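Local coordinates for protein tannase (PDB 6YQ4) that acts as a tannase that gives its bacterium detoxicant activity against gallotannins, probably by hydrolysing their galloyl esters on an alpha/beta-hydrolase scaffold, at residues Leu121-Asp124 / Tyr128-Lys131; Phe356-Leu359 / Glu365-Leu368; Leu359-Gly364 / Ser374-Phe379. One frame throughout, in Å; residues are numbered along the deposited sequence.

Interaction 1 is a surface contact inside the loop between strand 110-114 and helix 134-148; it rests on a straight backbone bond, a bridging water and an isoleucine packed on a peptide. Interactions 2 and 3 lie in the long insert between strands 202-206 and 435-439, with centres about 4 Å apart, and share Leu359. Interaction 2 is the buried one, with a side-chain amide clamped against a carboxylate; interaction 3 is partly buried, and a serine hydroxyl reaches a backbone carbonyl. Asn366 and Lys377 join these two. Lys131 carries interaction 1 to both, through the carbonyl of Asn367 and a salt bridge with Asp375.

Interaction 1 of 3, residues Leu121-Asp124 / Tyr128-Lys131; sequences LTDD and YIGK
Leu121 O sits at the edge of the Tyr128 ring, in its plane, while CE of Lys131 lies over one face, 3.8 Å above the ring plane and offset toward the rim. Thr122 comes in obliquely: its CG2 is 3.7 Å from Tyr128 CD1, the two side chains running side by side and pointing the same way.

That same Leu121 carbonyl is the main polar grip. Ile129 N donates to Leu121 O over 3.0 Å, nearly straight at 173°, and a water donating to the same oxygen also accepts from Gly130 N. The Tyr128 CA-H adds a softer contact with it.

Ile129 supplies the apolar part. With chi1 at 60°, CG1 lies between its own backbone N and carbonyl carbon, and Ile129 CD1 ends 3.5 Å from Thr122 O, packed on that peptide. Its other branch, Ile129 CG2, meets Asp123 CB at 3.7 Å, and Leu121 CG approaches Ile129 CD1 at 3.9 Å. Asp123 OD2 turns to Asn127 ND2 within the intervening turn.

The result is a surface loop folded back on itself and pinched by a single beta bridge, Thr122 with Tyr128, between a strand and a helix of the alpha/beta-hydrolase core.

Interaction 2 of 3, residues Phe356-Leu359 / Glu365-Leu368; sequences FDSL and ENNL
Asn366 provides the hydrogen bonds to the 356-359 segment, using both ends of its amide. Asn366 ND2 donates to Asp357 OD1 at 2.8 Å with an N-H...O angle of 149°. The acceptor lies in the amide plane, yet the donor reaches OD1 from above the carboxylate plane, 39° out of it; the two side chains cross at about a right angle, their flat ends turned well away from coplanar. Asp357 can offer that oxygen because its CG stands anti to the backbone N (chi1 -166°), which brings the carboxylate back toward the helix although CB heads away from it. At the other end of the amide, Asn366 OD1 takes a weak, bent bond from Ser358 N, 3.3 Å away. Asn366 ND2 also bonds to Lys377 O, which helps fix the amide's rotation, while Asp357 OD2 is held by Phe379 N and Thr380 OG1.

Van der Waals contact comes from Glu365. Its chain bends at chi2, and Glu365 OE2 lies 3.7 Å from Phe356 CD2, obliquely to the ring. OE1 meanwhile bonds a glycerol, probably from the crystallisation liquor, and the Glu365 side chain lies near, without touching, what is probably the Ser-His-Asp triad.

The contact ties the loop leading into helix 364-368 to that helix's first turn. Phe356 and Glu365 also lean on Leu212 of helix 212-223, and Leu359 packs against helix 381-394.

Interaction 3 of 3, residues Leu359-Gly364 / Ser374-Phe379; sequences LDASSG and SDSKHF
Ser376 reaches across to Ala361 with the hydrogen bond that joins these two loops: Ser376 OG donates to Ala361 O at 2.9 Å. The donor lies in the carbonyl plane, on a lone pair, with a C=O...OG angle of 142°. A chi1 of 55° swings OG in over the serine's own backbone, and Ser376 OG also brushes Ala361 CB at 3.5 Å. The other first-shell partner is His378. His378 CE1 points at Leu359 O, which stands at the ring edge and in plane, 4.0 Å off, while Ala361 CB comes in obliquely, 4.2 Å from that same CE1. The methyl therefore sits between the serine hydroxyl and the imidazole.

Behind this first shell, the turn is shaped by Ala361, whose backbone takes the left-handed helical conformation. On the outer side of this bend Ser362 OG donates to Asp360 OD1 at 2.8 Å, meeting the syn side of the carboxylate but 31° out of its plane. The imidazole is steadied by a hydrogen bond from ND1 to Asp357 OD1, and Leu359 O is taken by Asn387 ND2 of helix 381-394. At the far end of the turn Ser363 OG bonds both Asn366 N and Phe356 O.

Ser363 is thus an N-cap: a tight turn leads into short helix 364-368, and the chain leaving that helix packs back on the turn. All of it belongs to the insert between strands 202-206 and 435-439, where many alpha/beta hydrolases carry their lid.

Interaction 1 of 3, residues Leu121-Asp124 / Tyr128-Lys131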
loop_
_atom_site.group_PDB
_atom_site.type_symbol
_atom_site.label_atom_id
_atom_site.label_comp_id
_atom_site.label_asym_id
_atom_site.label_seq_id
_atom_site.Cartn_x
_atom_site.Cartn_y
_atom_site.Cartn_z
ATOM N N LEU A 121 13.951 12.429 2.945
ATOM C CA LEU A 121 13.807 13.811 3.394
ATOM C C LEU A 121 14.797 14.179 4.503
ATOM O O LEU A 121 14.979 13.442 5.473
ATOM C CB LEU A 121 12.383 14.015 3.891
ATOM C CG LEU A 121 11.673 15.349 3.812
ATOM C CD1 LEU A 121 11.995 16.101 2.507
ATOM C CD2 LEU A 121 10.180 15.011 3.909
ATOM N N THR A 122 15.424 15.341 4.375
ATOM C CA THR A 122 16.310 15.858 5.415
ATOM C C THR A 122 15.796 17.182 5.964
ATOM O O THR A 122 14.999 17.888 5.332
ATOM C CB THR A 122 17.775 16.072 4.926
ATOM O OG1 THR A 122 17.811 16.993 3.829
ATOM C CG2 THR A 122 18.440 14.764 4.523
ATOM N N ASP A 123 16.280 17.496 7.165
ATOM C CA ASP A 123 16.167 18.820 7.760
ATOM C C ASP A 123 17.276 19.734 7.207
ATOM O O ASP A 123 18.054 19.353 6.324
ATOM C CB ASP A 123 16.225 18.713 9.288
ATOM C CG ASP A 123 17.625 18.333 9.812
ATOM O OD1 ASP A 123 18.452 17.854 9.021
ATOM O OD2 ASP A 123 17.919 18.509 11.010
ATOM N N ASP A 124 17.366 20.955 7.758
ATOM C CA ASP A 124 18.384 21.920 7.345
ATOM C C ASP A 124 19.793 21.413 7.629
ATOM O O ASP A 124 20.740 21.711 6.881
ATOM C CB ASP A 124 18.175 23.251 8.079
ATOM C CG ASP A 124 17.147 24.148 7.410
ATOM O OD1 ASP A 124 16.858 25.229 7.977
ATOM O OD2 ASP A 124 16.628 23.767 6.330
ATOM N N TYR A 128 18.055 13.034 8.818
ATOM C CA TYR A 128 16.893 12.428 8.179
ATOM C C TYR A 128 15.643 12.592 9.034
ATOM O O TYR A 128 15.645 12.272 10.230
ATOM C CB TYR A 128 17.170 10.957 7.911
ATOM C CG TYR A 128 18.314 10.734 6.949
ATOM C CD1 TYR A 128 18.248 11.219 5.643
ATOM C CD2 TYR A 128 19.473 10.067 7.351
ATOM C CE1 TYR A 128 19.308 11.035 4.745
ATOM C CE2 TYR A 128 20.533 9.860 6.469
ATOM C CZ TYR A 128 20.443 10.354 5.165
ATOM O OH TYR A 128 21.455 10.151 4.270
ATOM N N ILE A 129 14.570 13.070 8.406
ATOM C CA ILE A 129 13.314 13.388 9.070
ATOM C C ILE A 129 12.135 12.623 8.493
ATOM O O ILE A 129 10.990 12.875 8.888
ATOM C CB ILE A 129 13.034 14.903 9.015
ATOM C CG1 ILE A 129 12.944 15.347 7.557
ATOM C CG2 ILE A 129 14.113 15.665 9.749
ATOM C CD1 ILE A 129 12.444 16.743 7.370
ATOM N N GLY A 130 12.374 11.700 7.565
ATOM C CA GLY A 130 11.279 10.985 6.941
ATOM C C GLY A 130 11.497 9.489 6.877
ATOM O O GLY A 130 10.893 8.792 6.053
ATOM N N LYS A 131 12.387 8.991 7.728
ATOM C CA LYS A 131 12.494 7.564 7.920
ATOM C C LYS A 131 11.326 7.081 8.769
ATOM O O LYS A 131 10.644 7.863 9.441
ATOM C CB LYS A 131 13.814 7.194 8.590
ATOM C CG LYS A 131 15.044 7.819 7.962
ATOM C CD LYS A 131 15.196 7.367 6.528
ATOM C CE LYS A 131 16.656 7.357 6.139
ATOM N NZ LYS A 131 16.854 6.711 4.826
HETATM O O HOH W 1 14.473 10.769 5.794
#

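Interaction 2 of 3, residues Phe356-Leu359 / Glu365-Leu368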
loop_
_atom_site.group_PDB
_atom_site.type_symbol
_atom_site.label_atom_id
_atom_site.label_comp_id
_atom_site.label_asym_id
_atom_site.label_seq_id
_atom_site.Cartn_x
_atom_site.Cartn_y
_atom_site.Cartn_z
ATOM N N PHE A 356 13.746 -7.577 -0.502
ATOM C CA PHE A 356 13.453 -6.399 0.311
ATOM C C PHE A 356 14.584 -6.033 1.265
ATOM O O PHE A 356 15.025 -4.875 1.275
ATOM C CB PHE A 356 12.132 -6.601 1.080
ATOM C CG PHE A 356 10.947 -6.771 0.173
ATOM C CD1 PHE A 356 10.637 -8.022 -0.353
ATOM C CD2 PHE A 356 10.189 -5.682 -0.211
ATOM C CE1 PHE A 356 9.599 -8.185 -1.226
ATOM C CE2 PHE A 356 9.131 -5.844 -1.083
ATOM C CZ PHE A 356 8.831 -7.103 -1.588
ATOM N N ASP A 357 15.099 -6.978 2.064
ATOM C CA ASP A 357 16.257 -6.693 2.921
ATOM C C ASP A 357 17.540 -7.176 2.231
ATOM O O ASP A 357 18.042 -8.279 2.507
ATOM C CB ASP A 357 16.099 -7.315 4.304
ATOM C CG ASP A 357 17.102 -6.744 5.299
ATOM O OD1 ASP A 357 17.900 -5.887 4.844
ATOM O OD2 ASP A 357 17.095 -7.120 6.507
ATOM N N SER A 358 18.089 -6.323 1.348
ATOM C CA SER A 358 19.316 -6.632 0.605
ATOM C C SER A 358 20.537 -6.706 1.510
ATOM O O SER A 358 20.648 -5.978 2.497
ATOM C CB SER A 358 19.608 -5.578 -0.468
ATOM O OG SER A 358 18.435 -5.112 -1.082
ATOM N N LEU A 359 21.498 -7.546 1.110
ATOM C CA LEU A 359 22.702 -7.777 1.908
ATOM C C LEU A 359 23.604 -6.546 2.013
ATOM O O LEU A 359 24.384 -6.449 2.965
ATOM C CB LEU A 359 23.504 -8.944 1.332
ATOM C CG LEU A 359 22.861 -10.312 1.504
ATOM C CD1 LEU A 359 23.875 -11.391 1.268
ATOM C CD2 LEU A 359 22.242 -10.442 2.879
ATOM N N GLU A 365 13.463 -0.213 0.829
ATOM C CA GLU A 365 12.940 -0.577 2.151
ATOM C C GLU A 365 14.043 -0.531 3.209
ATOM O O GLU A 365 13.803 -0.104 4.340
ATOM C CB GLU A 365 12.303 -1.970 2.113
ATOM C CG GLU A 365 10.938 -2.047 1.428
ATOM C CD GLU A 365 11.013 -1.899 -0.090
ATOM O OE1 GLU A 365 10.127 -1.216 -0.657
ATOM O OE2 GLU A 365 11.950 -2.460 -0.714
ATOM N N ASN A 366 15.241 -1.013 2.875
ATOM C CA ASN A 366 16.438 -0.697 3.666
ATOM C C ASN A 366 16.513 0.790 3.988
ATOM O O ASN A 366 16.783 1.183 5.126
ATOM C CB ASN A 366 17.691 -1.080 2.893
ATOM C CG ASN A 366 17.917 -2.558 2.822
ATOM O OD1 ASN A 366 18.209 -3.084 1.742
ATOM N ND2 ASN A 366 17.854 -3.240 3.973
ATOM N N ASN A 367 16.307 1.635 2.965
ATOM C CA ASN A 367 16.375 3.077 3.138
ATOM C C ASN A 367 15.250 3.600 4.027
ATOM O O ASN A 367 15.455 4.591 4.736
ATOM C CB ASN A 367 16.342 3.751 1.769
ATOM C CG ASN A 367 16.686 5.205 1.837
ATOM O OD1 ASN A 367 15.809 6.045 1.924
ATOM N ND2 ASN A 367 17.974 5.511 1.838
ATOM N N LEU A 368 14.061 2.956 4.008
ATOM C CA LEU A 368 12.963 3.373 4.893
ATOM C C LEU A 368 13.324 3.190 6.365
ATOM O O LEU A 368 12.908 4.001 7.203
ATOM C CB LEU A 368 11.667 2.602 4.569
ATOM C CG LEU A 368 10.499 2.530 5.592
ATOM C CD1 LEU A 368 9.846 3.888 5.762
ATOM C CD2 LEU A 368 9.413 1.440 5.232
#

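Interaction 3 of 3, residues Leu359-Gly364 / Ser374-Phe379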
loop_
_atom_site.group_PDB
_atom_site.type_symbol
_atom_site.label_atom_id
_atom_site.label_comp_id
_atom_site.label_asym_id
_atom_site.label_seq_id
_atom_site.Cartn_x
_atom_site.Cartn_y
_atom_site.Cartn_z
ATOM N N LEU A 359 21.498 -7.546 1.110
ATOM C CA LEU A 359 22.702 -7.777 1.908
ATOM C C LEU A 359 23.604 -6.546 2.013
ATOM O O LEU A 359 24.384 -6.449 2.965
ATOM C CB LEU A 359 23.504 -8.944 1.332
ATOM C CG LEU A 359 22.861 -10.312 1.504
ATOM C CD1 LEU A 359 23.875 -11.391 1.268
ATOM C CD2 LEU A 359 22.242 -10.442 2.879
ATOM N N ASP A 360 23.542 -5.622 1.058
ATOM C CA ASP A 360 24.276 -4.365 1.152
ATOM C C ASP A 360 23.394 -3.208 1.630
ATOM O O ASP A 360 23.812 -2.049 1.539
ATOM C CB ASP A 360 24.918 -4.022 -0.195
ATOM C CG ASP A 360 23.893 -3.695 -1.268
ATOM O OD1 ASP A 360 22.732 -4.134 -1.141
ATOM O OD2 ASP A 360 24.253 -3.013 -2.251
ATOM N N ALA A 361 22.172 -3.502 2.099
ATOM C CA ALA A 361 21.270 -2.516 2.711
ATOM C C ALA A 361 20.863 -1.412 1.738
ATOM O O ALA A 361 20.667 -0.269 2.133
ATOM C CB ALA A 361 21.885 -1.901 3.977
ATOM N N SER A 362 20.698 -1.739 0.462
ATOM C CA SER A 362 20.535 -0.732 -0.578
ATOM C C SER A 362 19.127 -0.656 -1.144
ATOM O O SER A 362 18.865 0.207 -1.988
ATOM C CB SER A 362 21.501 -1.023 -1.730
ATOM O OG SER A 362 21.113 -2.240 -2.361
ATOM N N SER A 363 18.229 -1.546 -0.742
ATOM C CA SER A 363 16.875 -1.451 -1.235
ATOM C C SER A 363 16.226 -0.184 -0.697
ATOM O O SER A 363 16.705 0.432 0.265
ATOM C CB SER A 363 16.061 -2.689 -0.838
ATOM O OG SER A 363 15.328 -2.455 0.348
ATOM N N GLY A 364 15.127 0.208 -1.343
ATOM C CA GLY A 364 14.361 1.326 -0.839
ATOM C C GLY A 364 13.805 1.058 0.544
ATOM O O GLY A 364 13.661 1.984 1.353
ATOM N N SER A 374 21.297 7.516 10.094
ATOM C CA SER A 374 21.674 6.334 9.337
ATOM C C SER A 374 20.781 6.305 8.120
ATOM O O SER A 374 19.567 6.440 8.260
ATOM C CB SER A 374 21.488 5.045 10.161
ATOM O OG SER A 374 22.549 4.835 11.077
ATOM N N ASP A 375 21.367 6.135 6.934
ATOM C CA ASP A 375 20.561 6.203 5.722
ATOM C C ASP A 375 19.805 4.896 5.445
ATOM O O ASP A 375 18.724 4.936 4.846
ATOM C CB ASP A 375 21.440 6.575 4.529
ATOM C CG ASP A 375 20.631 6.988 3.318
ATOM O OD1 ASP A 375 19.673 7.757 3.497
ATOM O OD2 ASP A 375 20.935 6.525 2.198
ATOM N N SER A 376 20.346 3.743 5.854
ATOM C CA SER A 376 19.628 2.482 5.697
ATOM C C SER A 376 19.996 1.553 6.840
ATOM O O SER A 376 20.980 1.769 7.548
ATOM C CB SER A 376 19.945 1.765 4.385
ATOM O OG SER A 376 21.346 1.559 4.254
ATOM N N LYS A 377 19.172 0.515 7.015
ATOM C CA LYS A 377 19.397 -0.507 8.026
ATOM C C LYS A 377 18.805 -1.813 7.520
ATOM O O LYS A 377 18.081 -1.847 6.518
ATOM C CB LYS A 377 18.776 -0.151 9.384
ATOM C CG LYS A 377 19.286 1.127 10.035
ATOM C CD LYS A 377 19.100 1.102 11.534
ATOM C CE LYS A 377 19.119 2.493 12.156
ATOM N NZ LYS A 377 18.893 2.462 13.634
ATOM N N HIS A 378 19.142 -2.895 8.217
ATOM C CA HIS A 378 18.445 -4.156 8.050
ATOM C C HIS A 378 17.164 -4.156 8.864
ATOM O O HIS A 378 16.966 -3.327 9.755
ATOM C CB HIS A 378 19.324 -5.326 8.474
ATOM C CG HIS A 378 20.587 -5.418 7.689
ATOM N ND1 HIS A 378 20.592 -5.649 6.331
ATOM C CD2 HIS A 378 21.881 -5.247 8.053
ATOM C CE1 HIS A 378 21.840 -5.636 5.893
ATOM N NE2 HIS A 378 22.642 -5.400 6.917
ATOM N N PHE A 379 16.288 -5.107 8.534
ATOM C CA PHE A 379 15.066 -5.312 9.301
ATOM C C PHE A 379 14.673 -6.785 9.369
ATOM O O PHE A 379 13.563 -7.095 9.825
ATOM C CB PHE A 379 13.900 -4.495 8.724
ATOM C CG PHE A 379 13.831 -4.493 7.229
ATOM C CD1 PHE A 379 12.922 -5.309 6.562
ATOM C CD2 PHE A 379 14.675 -3.666 6.482
ATOM C CE1 PHE A 379 12.843 -5.303 5.160
ATOM C CE2 PHE A 379 14.615 -3.642 5.092
ATOM C CZ PHE A 379 13.697 -4.466 4.424
#